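Long-range contacts in 373aa long hypothetical citrate synthase (Sulfolobus tokodaii, PDB 1VGP), which is an uncharacterised member of the citrate synthase family, a mainly helical protein seen here as an assembly of two chains: residues T259-A264 with P307-F312; L176-E181 with R335-V340; K227-P232 with Y286-K291; Q90-L95 with F327-A332. All coordinates share one frame; numbering follows the deposited sequence.

Contact 1 (T259-A264 with P307-F312)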
loop_
_atom_site.group_PDB
_atom_site.type_symbol
_atom_site.label_atom_id
_atom_site.label_comp_id
_atom_site.label_asym_id
_atom_site.label_seq_id
_atom_site.Cartn_x
_atom_site.Cartn_y
_atom_site.Cartn_z
ATOM N N THR A 259 -11.422 27.741 -10.255
ATOM C CA THR A 259 -12.193 28.030 -11.456
ATOM C C THR A 259 -12.916 26.755 -11.902
ATOM O O THR A 259 -12.793 25.705 -11.268
ATOM C CB THR A 259 -11.258 28.506 -12.568
ATOM O OG1 THR A 259 -10.337 27.465 -12.892
ATOM C CG2 THR A 259 -10.461 29.707 -12.109
ATOM N N TYR A 260 -13.673 26.844 -12.989
ATOM C CA TYR A 260 -14.230 25.650 -13.631
ATOM C C TYR A 260 -13.087 24.675 -13.914
ATOM O O TYR A 260 -12.047 25.071 -14.439
ATOM C CB TYR A 260 -14.913 26.042 -14.936
ATOM C CG TYR A 260 -16.140 25.225 -15.300
ATOM C CD1 TYR A 260 -16.030 23.901 -15.722
ATOM C CD2 TYR A 260 -17.404 25.809 -15.304
ATOM C CE1 TYR A 260 -17.150 23.183 -16.145
ATOM C CE2 TYR A 260 -18.533 25.105 -15.722
ATOM C CZ TYR A 260 -18.403 23.795 -16.147
ATOM O OH TYR A 260 -19.524 23.114 -16.584
ATOM N N ASP A 261 -13.282 23.412 -13.555
ATOM C CA ASP A 261 -12.272 22.381 -13.750
ATOM C C ASP A 261 -12.119 22.164 -15.245
ATOM O O ASP A 261 -13.095 21.854 -15.926
ATOM C CB ASP A 261 -12.731 21.077 -13.074
ATOM C CG ASP A 261 -11.707 19.952 -13.187
ATOM O OD1 ASP A 261 -10.972 19.901 -14.198
ATOM O OD2 ASP A 261 -11.648 19.108 -12.261
ATOM N N PRO A 262 -10.900 22.331 -15.786
ATOM C CA PRO A 262 -10.730 22.157 -17.232
ATOM C C PRO A 262 -11.163 20.772 -17.706
ATOM O O PRO A 262 -11.665 20.616 -18.814
ATOM C CB PRO A 262 -9.234 22.416 -17.449
ATOM C CG PRO A 262 -8.616 22.175 -16.110
ATOM C CD PRO A 262 -9.625 22.673 -15.133
ATOM N N ARG A 263 -10.976 19.771 -16.854
ATOM C CA ARG A 263 -11.420 18.412 -17.164
ATOM C C ARG A 263 -12.947 18.326 -17.224
ATOM O O ARG A 263 -13.502 17.652 -18.079
ATOM C CB ARG A 263 -10.870 17.441 -16.116
ATOM C CG ARG A 263 -9.375 17.601 -15.885
ATOM C CD ARG A 263 -8.869 16.778 -14.713
ATOM N NE ARG A 263 -9.428 17.237 -13.445
ATOM C CZ ARG A 263 -9.314 16.575 -12.299
ATOM N NH1 ARG A 263 -8.587 15.465 -12.236
ATOM N NH2 ARG A 263 -9.939 17.015 -11.220
ATOM N N ALA A 264 -13.620 19.026 -16.317
ATOM C CA ALA A 264 -15.077 19.097 -16.338
ATOM C C ALA A 264 -15.575 19.787 -17.602
ATOM O O ALA A 264 -16.547 19.344 -18.224
ATOM C CB ALA A 264 -15.582 19.841 -15.109
ATOM N N PRO A 307 -18.158 23.590 -10.862
ATOM C CA PRO A 307 -18.227 22.136 -11.046
ATOM C C PRO A 307 -16.844 21.539 -11.321
ATOM O O PRO A 307 -15.983 22.197 -11.892
ATOM C CB PRO A 307 -19.200 21.968 -12.219
ATOM C CG PRO A 307 -19.225 23.290 -12.892
ATOM C CD PRO A 307 -19.018 24.307 -11.820
ATOM N N ASN A 308 -16.637 20.298 -10.899
ATOM C CA ASN A 308 -15.370 19.621 -11.124
ATOM C C ASN A 308 -15.622 18.366 -11.939
ATOM O O ASN A 308 -16.774 18.028 -12.232
ATOM C CB ASN A 308 -14.723 19.241 -9.789
ATOM C CG ASN A 308 -15.548 18.231 -9.017
ATOM O OD1 ASN A 308 -15.940 17.191 -9.561
ATOM N ND2 ASN A 308 -15.819 18.525 -7.743
ATOM N N VAL A 309 -14.549 17.665 -12.293
ATOM C CA VAL A 309 -14.667 16.531 -13.195
ATOM C C VAL A 309 -15.715 15.514 -12.741
ATOM O O VAL A 309 -16.431 14.962 -13.569
ATOM C CB VAL A 309 -13.309 15.823 -13.375
ATOM C CG1 VAL A 309 -12.890 15.161 -12.082
ATOM C CG2 VAL A 309 -13.405 14.805 -14.495
ATOM N N ASP A 310 -15.805 15.274 -11.434
ATOM C CA ASP A 310 -16.761 14.303 -10.892
ATOM C C ASP A 310 -18.199 14.645 -11.254
ATOM O O ASP A 310 -19.051 13.764 -11.361
ATOM C CB ASP A 310 -16.656 14.219 -9.363
ATOM C CG ASP A 310 -15.280 13.763 -8.891
ATOM O OD1 ASP A 310 -14.882 14.166 -7.774
ATOM O OD2 ASP A 310 -14.599 13.014 -9.633
ATOM N N PHE A 311 -18.469 15.930 -11.439
ATOM C CA PHE A 311 -19.816 16.399 -11.732
ATOM C C PHE A 311 -20.368 15.807 -13.023
ATOM O O PHE A 311 -21.554 15.517 -13.119
ATOM C CB PHE A 311 -19.824 17.922 -11.820
ATOM C CG PHE A 311 -21.194 18.514 -11.936
ATOM C CD1 PHE A 311 -21.737 18.796 -13.183
ATOM C CD2 PHE A 311 -21.945 18.791 -10.797
ATOM C CE1 PHE A 311 -23.011 19.355 -13.304
ATOM C CE2 PHE A 311 -23.226 19.350 -10.906
ATOM C CZ PHE A 311 -23.757 19.632 -12.166
ATOM N N PHE A 312 -19.515 15.628 -14.021
ATOM C CA PHE A 312 -19.966 15.034 -15.261
ATOM C C PHE A 312 -19.488 13.599 -15.422
ATOM O O PHE A 312 -20.131 12.803 -16.110
ATOM C CB PHE A 312 -19.502 15.868 -16.454
ATOM C CG PHE A 312 -20.141 17.225 -16.529
ATOM C CD1 PHE A 312 -19.383 18.376 -16.312
ATOM C CD2 PHE A 312 -21.491 17.360 -16.836
ATOM C CE1 PHE A 312 -19.957 19.638 -16.403
ATOM C CE2 PHE A 312 -22.076 18.612 -16.929
ATOM C CZ PHE A 312 -21.306 19.756 -16.713
#
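Tyr260 lays one face of its ring against Pro307, whose CG stands 3.6 Å from the ring centroid, a CH-pi contact displaced toward the rim. The tyrosine side chain crosses that of Phe312 at about a right angle, its OH 3.5 Å from Phe312 CE1 in the plane of the phenylalanine ring; the hydroxyl is hydrogen-bonded to Glu293 of helix 281-300. Beside this aromatic part lie Asp261 and its partners. With its CG anti to the backbone N (chi1 -178°), the carboxylate swings across to Val309, whose N donates to Asp261 OD2 at 3.2 Å from above the carboxylate plane. Arg263 instead approaches side-on and nearly coplanar, using the syn lone pairs: NE serves both oxygens, and NH2 makes a salt bridge of 2.9 Å to Asp261 OD2. Val309 CG1 then rests over a face of that guanidinium, 3.6 Å from Arg263 NH2. Ala264 CB packs against Asn308 C at 3.5 Å. Two N-caps thus stand side by side in this mainly helical citrate synthase-type fold: Asp261 OD1 accepts from Arg263 N to cap helix 262-278, and Asn308 OD1 caps helix 309-319 through weak bonds to Asp310 N and Phe311 N, its ND2 being bound to Gly253 O.

Contact 2 (L176-E181 with R335-V340)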
loop_
_atom_site.group_PDB
_atom_site.type_symbol
_atom_site.label_atom_id
_atom_site.label_comp_id
_atom_site.label_asym_id
_atom_site.label_seq_id
_atom_site.Cartn_x
_atom_site.Cartn_y
_atom_site.Cartn_z
ATOM N N LEU A 176 -8.435 12.205 -19.235
ATOM C CA LEU A 176 -8.655 13.220 -18.212
ATOM C C LEU A 176 -8.329 12.748 -16.794
ATOM O O LEU A 176 -8.237 13.566 -15.880
ATOM C CB LEU A 176 -10.104 13.707 -18.250
ATOM C CG LEU A 176 -10.591 14.370 -19.538
ATOM C CD1 LEU A 176 -12.052 14.771 -19.378
ATOM C CD2 LEU A 176 -9.729 15.575 -19.857
ATOM N N HIS A 177 -8.157 11.442 -16.603
ATOM C CA HIS A 177 -7.887 10.910 -15.266
ATOM C C HIS A 177 -6.496 10.303 -15.066
ATOM O O HIS A 177 -6.183 9.824 -13.983
ATOM C CB HIS A 177 -8.944 9.868 -14.892
ATOM C CG HIS A 177 -10.265 10.456 -14.512
ATOM N ND1 HIS A 177 -11.238 10.758 -15.440
ATOM C CD2 HIS A 177 -10.776 10.797 -13.306
ATOM C CE1 HIS A 177 -12.293 11.259 -14.824
ATOM N NE2 HIS A 177 -12.038 11.292 -13.530
ATOM N N ILE A 178 -5.663 10.328 -16.101
ATOM C CA ILE A 178 -4.365 9.671 -16.026
ATOM C C ILE A 178 -3.517 10.191 -14.851
ATOM O O ILE A 178 -2.986 9.402 -14.061
ATOM C CB ILE A 178 -3.618 9.820 -17.365
ATOM C CG1 ILE A 178 -4.206 8.829 -18.373
ATOM C CG2 ILE A 178 -2.127 9.569 -17.196
ATOM C CD1 ILE A 178 -3.671 8.972 -19.791
ATOM N N ASP A 179 -3.404 11.511 -14.719
ATOM C CA ASP A 179 -2.703 12.092 -13.581
ATOM C C ASP A 179 -3.267 13.447 -13.161
ATOM O O ASP A 179 -3.994 14.076 -13.917
ATOM C CB ASP A 179 -1.214 12.229 -13.899
ATOM C CG ASP A 179 -0.384 12.466 -12.662
ATOM O OD1 ASP A 179 -0.613 11.766 -11.651
ATOM O OD2 ASP A 179 0.503 13.348 -12.695
ATOM N N HIS A 180 -2.928 13.888 -11.953
ATOM C CA HIS A 180 -3.350 15.191 -11.448
ATOM C C HIS A 180 -2.439 15.619 -10.303
ATOM O O HIS A 180 -1.254 15.296 -10.317
ATOM C CB HIS A 180 -4.809 15.135 -10.982
ATOM C CG HIS A 180 -5.557 16.415 -11.180
ATOM N ND1 HIS A 180 -6.222 17.049 -10.154
ATOM C CD2 HIS A 180 -5.736 17.185 -12.279
ATOM C CE1 HIS A 180 -6.773 18.158 -10.609
ATOM N NE2 HIS A 180 -6.491 18.265 -11.895
ATOM N N GLU A 181 -2.951 16.336 -9.307
ATOM C CA GLU A 181 -2.087 16.844 -8.241
ATOM C C GLU A 181 -1.632 15.747 -7.269
ATOM O O GLU A 181 -2.394 14.827 -6.956
ATOM C CB GLU A 181 -2.777 17.966 -7.451
ATOM C CG GLU A 181 -3.765 17.476 -6.409
ATOM C CD GLU A 181 -5.018 16.874 -7.033
ATOM O OE1 GLU A 181 -5.833 17.648 -7.579
ATOM O OE2 GLU A 181 -5.186 15.634 -6.984
ATOM N N ARG A 335 -5.563 6.206 -13.727
ATOM C CA ARG A 335 -4.588 6.827 -12.854
ATOM C C ARG A 335 -3.335 5.962 -12.700
ATOM O O ARG A 335 -2.256 6.467 -12.401
ATOM C CB ARG A 335 -5.223 7.111 -11.479
ATOM C CG ARG A 335 -4.365 7.933 -10.517
ATOM C CD ARG A 335 -3.713 9.152 -11.177
ATOM N NE ARG A 335 -4.684 10.070 -11.760
ATOM C CZ ARG A 335 -5.453 10.907 -11.064
ATOM N NH1 ARG A 335 -5.393 10.944 -9.736
ATOM N NH2 ARG A 335 -6.285 11.723 -11.697
ATOM N N VAL A 336 -3.465 4.658 -12.918
ATOM C CA VAL A 336 -2.314 3.778 -12.737
ATOM C C VAL A 336 -1.174 4.160 -13.698
ATOM O O VAL A 336 0.007 3.947 -13.397
ATOM C CB VAL A 336 -2.704 2.291 -12.943
ATOM C CG1 VAL A 336 -3.173 2.055 -14.360
ATOM C CG2 VAL A 336 -1.525 1.398 -12.604
ATOM N N VAL A 337 -1.532 4.729 -14.844
ATOM C CA VAL A 337 -0.532 5.259 -15.752
ATOM C C VAL A 337 0.235 6.374 -15.058
ATOM O O VAL A 337 1.464 6.409 -15.103
ATOM C CB VAL A 337 -1.181 5.813 -17.042
ATOM C CG1 VAL A 337 -0.131 6.499 -17.915
ATOM C CG2 VAL A 337 -1.844 4.676 -17.806
ATOM N N GLY A 338 -0.494 7.278 -14.410
ATOM C CA GLY A 338 0.155 8.308 -13.620
ATOM C C GLY A 338 1.050 7.756 -12.517
ATOM O O GLY A 338 2.162 8.228 -12.314
ATOM N N TRP A 339 0.559 6.757 -11.794
ATOM C CA TRP A 339 1.333 6.154 -10.722
ATOM C C TRP A 339 2.659 5.590 -11.243
ATOM O O TRP A 339 3.717 5.797 -10.645
ATOM C CB TRP A 339 0.531 5.033 -10.057
ATOM C CG TRP A 339 -0.690 5.502 -9.346
ATOM C CD1 TRP A 339 -0.946 6.767 -8.905
ATOM C CD2 TRP A 339 -1.833 4.708 -8.990
ATOM N NE1 TRP A 339 -2.182 6.813 -8.297
ATOM C CE2 TRP A 339 -2.745 5.569 -8.336
ATOM C CE3 TRP A 339 -2.167 3.361 -9.156
ATOM C CZ2 TRP A 339 -3.980 5.116 -7.852
ATOM C CZ3 TRP A 339 -3.396 2.913 -8.673
ATOM C CH2 TRP A 339 -4.286 3.789 -8.029
ATOM N N VAL A 340 2.595 4.864 -12.354
ATOM C CA VAL A 340 3.786 4.241 -12.912
ATOM C C VAL A 340 4.782 5.324 -13.286
ATOM O O VAL A 340 5.970 5.210 -13.004
ATOM C CB VAL A 340 3.435 3.405 -14.154
ATOM C CG1 VAL A 340 4.697 2.877 -14.820
ATOM C CG2 VAL A 340 2.529 2.259 -13.746
#
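Arg335 reaches out of helix 327-346 to hold His177 and its neighbours, in a loop that joins helix 164-175 to helix 184-193 deep inside the citrate synthase fold. The hydrogen bonds between the arginine and this irregular loop come first. Bends at chi2 and chi3 curl the side chain back alongside the loop. NE donates to His177 O at 2.7 Å, the donor tilted out of the carbonyl plane. NH2 adds a weak bond to the same oxygen, so one carbonyl receives two donors. A second weak bond runs from Gly338 N to Ile178 O. Weaker C-H...O contacts reinforce this backbone meeting: Ile178 O lies 3.3 Å from Arg335 CA and 3.4 Å from Gly338 CA, an approach made with no side chain on the glycine.

Electrostatics come next. Asp179 OD1 lies 4.4 Å from Arg335 NE, well outside the guanidinium plane; no N-H points at it, and any attraction is probably one of charge only. The two flat groups are almost perpendicular. The aspartate's OD2 is bound instead by Thr18 and His342, while His180, beyond it, is tied through NE2 to Tyr257.

Between the two segments, apolar side chains meet in one pair, Ile178 and Val337, both of which also rest on helix 43-52; Ile178 CG2 and Val337 CG1 meet at 3.7 Å.

A last kind of contact is packing on the guanidinium face: near the centre of the Arg335 group stands the backbone N of His180, 3.9 Å above the plane.

Contact 3 (K227-P232 with Y286-K291)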
loop_
_atom_site.group_PDB
_atom_site.type_symbol
_atom_site.label_atom_id
_atom_site.label_comp_id
_atom_site.label_asym_id
_atom_site.label_seq_id
_atom_site.Cartn_x
_atom_site.Cartn_y
_atom_site.Cartn_z
ATOM N N LYS A 227 -30.210 11.917 -9.224
ATOM C CA LYS A 227 -31.265 10.926 -9.126
ATOM C C LYS A 227 -32.353 11.373 -8.155
ATOM O O LYS A 227 -33.537 11.325 -8.487
ATOM C CB LYS A 227 -30.687 9.570 -8.696
ATOM C CG LYS A 227 -30.210 8.698 -9.872
ATOM C CD LYS A 227 -29.263 7.584 -9.420
ATOM C CE LYS A 227 -28.933 6.625 -10.558
ATOM N NZ LYS A 227 -30.147 6.261 -11.345
ATOM N N GLU A 228 -31.964 11.827 -6.964
ATOM C CA GLU A 228 -32.967 12.163 -5.967
ATOM C C GLU A 228 -33.689 13.483 -6.228
ATOM O O GLU A 228 -34.857 13.627 -5.876
ATOM C CB GLU A 228 -32.371 12.130 -4.555
ATOM C CG GLU A 228 -31.209 13.047 -4.281
ATOM C CD GLU A 228 -30.584 12.769 -2.920
ATOM O OE1 GLU A 228 -30.176 11.608 -2.674
ATOM O OE2 GLU A 228 -30.500 13.705 -2.092
ATOM N N ILE A 229 -33.018 14.441 -6.861
ATOM C CA ILE A 229 -33.756 15.513 -7.536
ATOM C C ILE A 229 -34.541 14.863 -8.662
ATOM O O ILE A 229 -33.959 14.358 -9.614
ATOM C CB ILE A 229 -32.822 16.565 -8.155
ATOM C CG1 ILE A 229 -31.745 16.991 -7.148
ATOM C CG2 ILE A 229 -33.634 17.769 -8.602
ATOM C CD1 ILE A 229 -30.642 17.839 -7.750
ATOM N N GLY A 230 -35.861 14.862 -8.569
ATOM C CA GLY A 230 -36.621 14.054 -9.511
ATOM C C GLY A 230 -36.703 14.648 -10.909
ATOM O O GLY A 230 -36.089 14.155 -11.852
ATOM N N SER A 231 -37.498 15.704 -11.031
ATOM C CA SER A 231 -37.554 16.506 -12.234
ATOM C C SER A 231 -36.449 17.553 -12.141
ATOM O O SER A 231 -35.798 17.690 -11.110
ATOM C CB SER A 231 -38.924 17.205 -12.317
ATOM O OG SER A 231 -39.328 17.401 -13.659
ATOM N N PRO A 232 -36.208 18.289 -13.233
ATOM C CA PRO A 232 -35.331 19.459 -13.188
ATOM C C PRO A 232 -36.129 20.720 -12.872
ATOM O O PRO A 232 -35.692 21.827 -13.150
ATOM C CB PRO A 232 -34.724 19.493 -14.585
ATOM C CG PRO A 232 -35.783 18.936 -15.443
ATOM C CD PRO A 232 -36.444 17.851 -14.620
ATOM N N TYR A 286 -29.269 14.402 -17.173
ATOM C CA TYR A 286 -28.385 15.421 -17.699
ATOM C C TYR A 286 -29.062 16.786 -17.603
ATOM O O TYR A 286 -28.419 17.790 -17.273
ATOM C CB TYR A 286 -28.004 15.128 -19.149
ATOM C CG TYR A 286 -27.062 16.173 -19.686
ATOM C CD1 TYR A 286 -27.513 17.160 -20.555
ATOM C CD2 TYR A 286 -25.747 16.254 -19.218
ATOM C CE1 TYR A 286 -26.687 18.217 -20.938
ATOM C CE2 TYR A 286 -24.912 17.306 -19.594
ATOM C CZ TYR A 286 -25.395 18.286 -20.451
ATOM O OH TYR A 286 -24.606 19.357 -20.790
ATOM N N GLN A 287 -30.363 16.818 -17.878
ATOM C CA GLN A 287 -31.122 18.055 -17.750
ATOM C C GLN A 287 -31.108 18.569 -16.317
ATOM O O GLN A 287 -30.967 19.770 -16.095
ATOM C CB GLN A 287 -32.564 17.849 -18.208
ATOM C CG GLN A 287 -32.698 17.273 -19.606
ATOM C CD GLN A 287 -34.096 17.448 -20.178
ATOM O OE1 GLN A 287 -34.382 18.439 -20.841
ATOM N NE2 GLN A 287 -34.971 16.479 -19.922
ATOM N N ILE A 288 -31.261 17.657 -15.354
ATOM C CA ILE A 288 -31.083 17.970 -13.929
ATOM C C ILE A 288 -29.751 18.674 -13.731
ATOM O O ILE A 288 -29.669 19.731 -13.102
ATOM C CB ILE A 288 -31.034 16.691 -13.040
ATOM C CG1 ILE A 288 -32.254 15.791 -13.289
ATOM C CG2 ILE A 288 -30.944 17.086 -11.573
ATOM C CD1 ILE A 288 -33.548 16.408 -12.922
ATOM N N ALA A 289 -28.706 18.058 -14.274
ATOM C CA ALA A 289 -27.325 18.465 -14.039
ATOM C C ALA A 289 -27.039 19.878 -14.561
ATOM O O ALA A 289 -26.341 20.665 -13.915
ATOM C CB ALA A 289 -26.386 17.455 -14.694
ATOM N N GLU A 290 -27.577 20.207 -15.728
ATOM C CA GLU A 290 -27.402 21.551 -16.252
ATOM C C GLU A 290 -28.069 22.568 -15.342
ATOM O O GLU A 290 -27.473 23.584 -14.989
ATOM C CB GLU A 290 -27.974 21.653 -17.667
ATOM C CG GLU A 290 -26.890 21.770 -18.719
ATOM C CD GLU A 290 -27.408 21.553 -20.121
ATOM O OE1 GLU A 290 -26.574 21.316 -21.032
ATOM O OE2 GLU A 290 -28.645 21.621 -20.311
ATOM N N LYS A 291 -29.302 22.276 -14.952
ATOM C CA LYS A 291 -30.015 23.104 -13.993
ATOM C C LYS A 291 -29.222 23.314 -12.703
ATOM O O LYS A 291 -29.146 24.433 -12.183
ATOM C CB LYS A 291 -31.364 22.466 -13.674
ATOM C CG LYS A 291 -32.494 22.995 -14.517
ATOM C CD LYS A 291 -33.113 24.219 -13.877
ATOM C CE LYS A 291 -33.776 25.084 -14.929
ATOM N NZ LYS A 291 -32.886 25.252 -16.127
#
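Ile288 and Pro232 form the heart of a loop-on-helix contact in the helical citrate synthase fold, where the chain leaving helix 221-228 is laid against helix 281-300. The whole contact is made without a hydrogen bond between the segments. On the tight side, both branches of the isoleucine are in use. Its chi1 (-53°) sets CG1 anti to the carbonyl carbon, and chi2 (-64°) directs CD1 onto the turn, 3.7 Å from Pro232 CD and close to the backbone of Gly230 and Ser231. The CG2 branch meets Ile229, whose CD1 lies 3.9 Å from Ile288 CG2 as the two side chains slide past each other in opposite directions. Ile229 is the first residue to leave helical geometry, and it also packs on Val235, Tyr238 and Ile239 of helix 235-244, so the turn is covered by apolar groups from two helices.

Toward solvent the fit slackens. Gln287 touches the proline lightly, its O 4.1 Å from Pro232 CB. Lys291 bends at chi2 so that its methylenes flank the proline, while its ammonium group has a long, weak ion pair with Glu294. On this outer edge Lys291 CD lies 3.6 Å from Pro232 O.

Contact 4 (Q90-L95 with F327-A332)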
loop_
_atom_site.group_PDB
_atom_site.type_symbol
_atom_site.label_atom_id
_atom_site.label_comp_id
_atom_site.label_asym_id
_atom_site.label_seq_id
_atom_site.Cartn_x
_atom_site.Cartn_y
_atom_site.Cartn_z
ATOM N N GLN A 90 -16.326 -5.356 -3.161
ATOM C CA GLN A 90 -16.033 -4.043 -3.727
ATOM C C GLN A 90 -15.078 -4.167 -4.906
ATOM O O GLN A 90 -13.994 -4.734 -4.777
ATOM C CB GLN A 90 -15.408 -3.144 -2.662
ATOM C CG GLN A 90 -16.352 -2.775 -1.528
ATOM C CD GLN A 90 -15.664 -1.972 -0.435
ATOM O OE1 GLN A 90 -14.884 -1.062 -0.715
ATOM N NE2 GLN A 90 -15.956 -2.306 0.821
ATOM N N PRO A 91 -15.470 -3.643 -6.082
ATOM C CA PRO A 91 -14.579 -3.716 -7.252
ATOM C C PRO A 91 -13.137 -3.248 -6.977
ATOM O O PRO A 91 -12.194 -3.787 -7.548
ATOM C CB PRO A 91 -15.297 -2.855 -8.297
ATOM C CG PRO A 91 -16.746 -2.966 -7.921
ATOM C CD PRO A 91 -16.785 -3.052 -6.421
ATOM N N MET A 92 -12.968 -2.257 -6.100
ATOM C CA MET A 92 -11.625 -1.810 -5.717
ATOM C C MET A 92 -10.839 -2.918 -5.039
ATOM O O MET A 92 -9.665 -3.124 -5.338
ATOM C CB MET A 92 -11.688 -0.608 -4.774
ATOM C CG MET A 92 -12.003 0.707 -5.461
ATOM S SD MET A 92 -10.992 1.072 -6.917
ATOM C CE MET A 92 -9.705 2.110 -6.175
ATOM N N ASP A 93 -11.488 -3.628 -4.123
ATOM C CA ASP A 93 -10.833 -4.739 -3.439
ATOM C C ASP A 93 -10.530 -5.868 -4.422
ATOM O O ASP A 93 -9.521 -6.573 -4.287
ATOM C CB ASP A 93 -11.714 -5.258 -2.304
ATOM C CG ASP A 93 -11.985 -4.207 -1.245
ATOM O OD1 ASP A 93 -11.237 -3.208 -1.169
ATOM O OD2 ASP A 93 -12.960 -4.385 -0.484
ATOM N N ILE A 94 -11.388 -6.037 -5.418
ATOM C CA ILE A 94 -11.095 -7.002 -6.463
ATOM C C ILE A 94 -9.815 -6.569 -7.164
ATOM O O ILE A 94 -8.888 -7.364 -7.343
ATOM C CB ILE A 94 -12.249 -7.095 -7.501
ATOM C CG1 ILE A 94 -13.481 -7.717 -6.847
ATOM C CG2 ILE A 94 -11.821 -7.945 -8.689
ATOM C CD1 ILE A 94 -13.198 -9.056 -6.175
ATOM N N LEU A 95 -9.775 -5.297 -7.543
ATOM C CA LEU A 95 -8.657 -4.756 -8.295
ATOM C C LEU A 95 -7.352 -4.874 -7.493
ATOM O O LEU A 95 -6.304 -5.262 -8.025
ATOM C CB LEU A 95 -8.943 -3.294 -8.644
ATOM C CG LEU A 95 -8.121 -2.683 -9.784
ATOM C CD1 LEU A 95 -8.251 -3.544 -11.037
ATOM C CD2 LEU A 95 -8.610 -1.268 -10.056
ATOM N N PHE A 327 -17.067 2.891 -10.666
ATOM C CA PHE A 327 -16.528 4.178 -11.102
ATOM C C PHE A 327 -15.084 4.396 -10.623
ATOM O O PHE A 327 -14.202 4.709 -11.422
ATOM C CB PHE A 327 -17.423 5.330 -10.616
ATOM C CG PHE A 327 -18.798 5.355 -11.245
ATOM C CD1 PHE A 327 -19.749 6.280 -10.824
ATOM C CD2 PHE A 327 -19.146 4.457 -12.255
ATOM C CE1 PHE A 327 -21.018 6.310 -11.400
ATOM C CE2 PHE A 327 -20.419 4.486 -12.834
ATOM C CZ PHE A 327 -21.352 5.414 -12.402
ATOM N N PRO A 328 -14.828 4.225 -9.311
ATOM C CA PRO A 328 -13.456 4.372 -8.804
ATOM C C PRO A 328 -12.442 3.476 -9.502
ATOM O O PRO A 328 -11.304 3.886 -9.754
ATOM C CB PRO A 328 -13.578 4.039 -7.313
ATOM C CG PRO A 328 -14.883 3.329 -7.177
ATOM C CD PRO A 328 -15.774 3.942 -8.216
ATOM N N ALA A 329 -12.852 2.248 -9.810
ATOM C CA ALA A 329 -11.965 1.289 -10.470
ATOM C C ALA A 329 -11.627 1.667 -11.922
ATOM O O ALA A 329 -10.513 1.408 -12.381
ATOM C CB ALA A 329 -12.587 -0.098 -10.414
ATOM N N VAL A 330 -12.587 2.261 -12.639
ATOM C CA VAL A 330 -12.317 2.843 -13.962
ATOM C C VAL A 330 -11.390 4.063 -13.846
ATOM O O VAL A 330 -10.502 4.260 -14.678
ATOM C CB VAL A 330 -13.634 3.269 -14.683
ATOM C CG1 VAL A 330 -13.341 3.699 -16.121
ATOM C CG2 VAL A 330 -14.633 2.115 -14.677
ATOM N N PHE A 331 -11.607 4.870 -12.809
ATOM C CA PHE A 331 -10.662 5.902 -12.407
ATOM C C PHE A 331 -9.258 5.286 -12.311
ATOM O O PHE A 331 -8.294 5.781 -12.911
ATOM C CB PHE A 331 -11.100 6.464 -11.050
ATOM C CG PHE A 331 -10.396 7.733 -10.630
ATOM C CD1 PHE A 331 -9.051 7.946 -10.907
ATOM C CD2 PHE A 331 -11.088 8.705 -9.914
ATOM C CE1 PHE A 331 -8.404 9.107 -10.483
ATOM C CE2 PHE A 331 -10.451 9.863 -9.490
ATOM C CZ PHE A 331 -9.105 10.061 -9.775
ATOM N N ALA A 332 -9.156 4.195 -11.557
ATOM C CA ALA A 332 -7.867 3.562 -11.284
ATOM C C ALA A 332 -7.172 3.123 -12.573
ATOM O O ALA A 332 -5.939 3.229 -12.696
ATOM C CB ALA A 332 -8.066 2.372 -10.366
#
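Met92 reaches across to the facing helix to place its sulfur over the backbone where Pro328 joins Ala329, and it is the residue whose surface the contact buries most. The segments 91-95 and 327-332 run roughly side by side, their axes 9.1 Å apart at closest approach and 36° from parallel. A bend at chi2 (-50°) brings Met92 SD to 3.6 Å from Ala329 N, while it also touches Pro328 CB at 4.0 Å. The methionine side chain and the proline ring meet at a slant, with CG as well as SD near Pro328 CB.

Ala329 is the second main contributor, and its CB has three side chains of the other helix around it: Met92 SD at 4.0 Å, Leu95 CD2 at 4.2 Å and Pro91 CB at 4.4 Å. Leu95, third in buried area, extends with CG anti to the backbone N and uses a single methyl, CD2, for the whole of its contact. Besides touching Ala329, the same methyl reaches Ala332 CB, one turn further along that helix, at 3.7 Å. The side-chain packing is apolar, with no hydrogen bond passing between the segments.

Other helices complete the surroundings. Helix 199-210 supplies Ile207 and Leu210 to Met92, helix 113-135 brings Phe124 and Ile127 against Leu95, and helix 76-84 packs on Ile94, which, with Asp93, also touches Ile104 of the second subunit.

Taken together, the four contacts show how one helical fold is knitted from segments distant in sequence. Contacts 2 and 4 share helix 327-346, their centres about 14 Å apart, and their segments alternate along the chain. Contacts 1 and 3 lie between those long closures, centres about 17 Å apart, and also alternate, drawing on the successive helices 262-278, 281-300 and 309-319. Contact 1 is the junction: it touches contact 2 through Arg263 and His180, and contact 3 through Phe311 and Ala289. Helix 327-346 thus ties loop 176-181 and helix 91-105 together, the latter beside the second subunit, while peripheral contact 3, its centre about 30 Å from that of contact 2, joins outer parts of the fold.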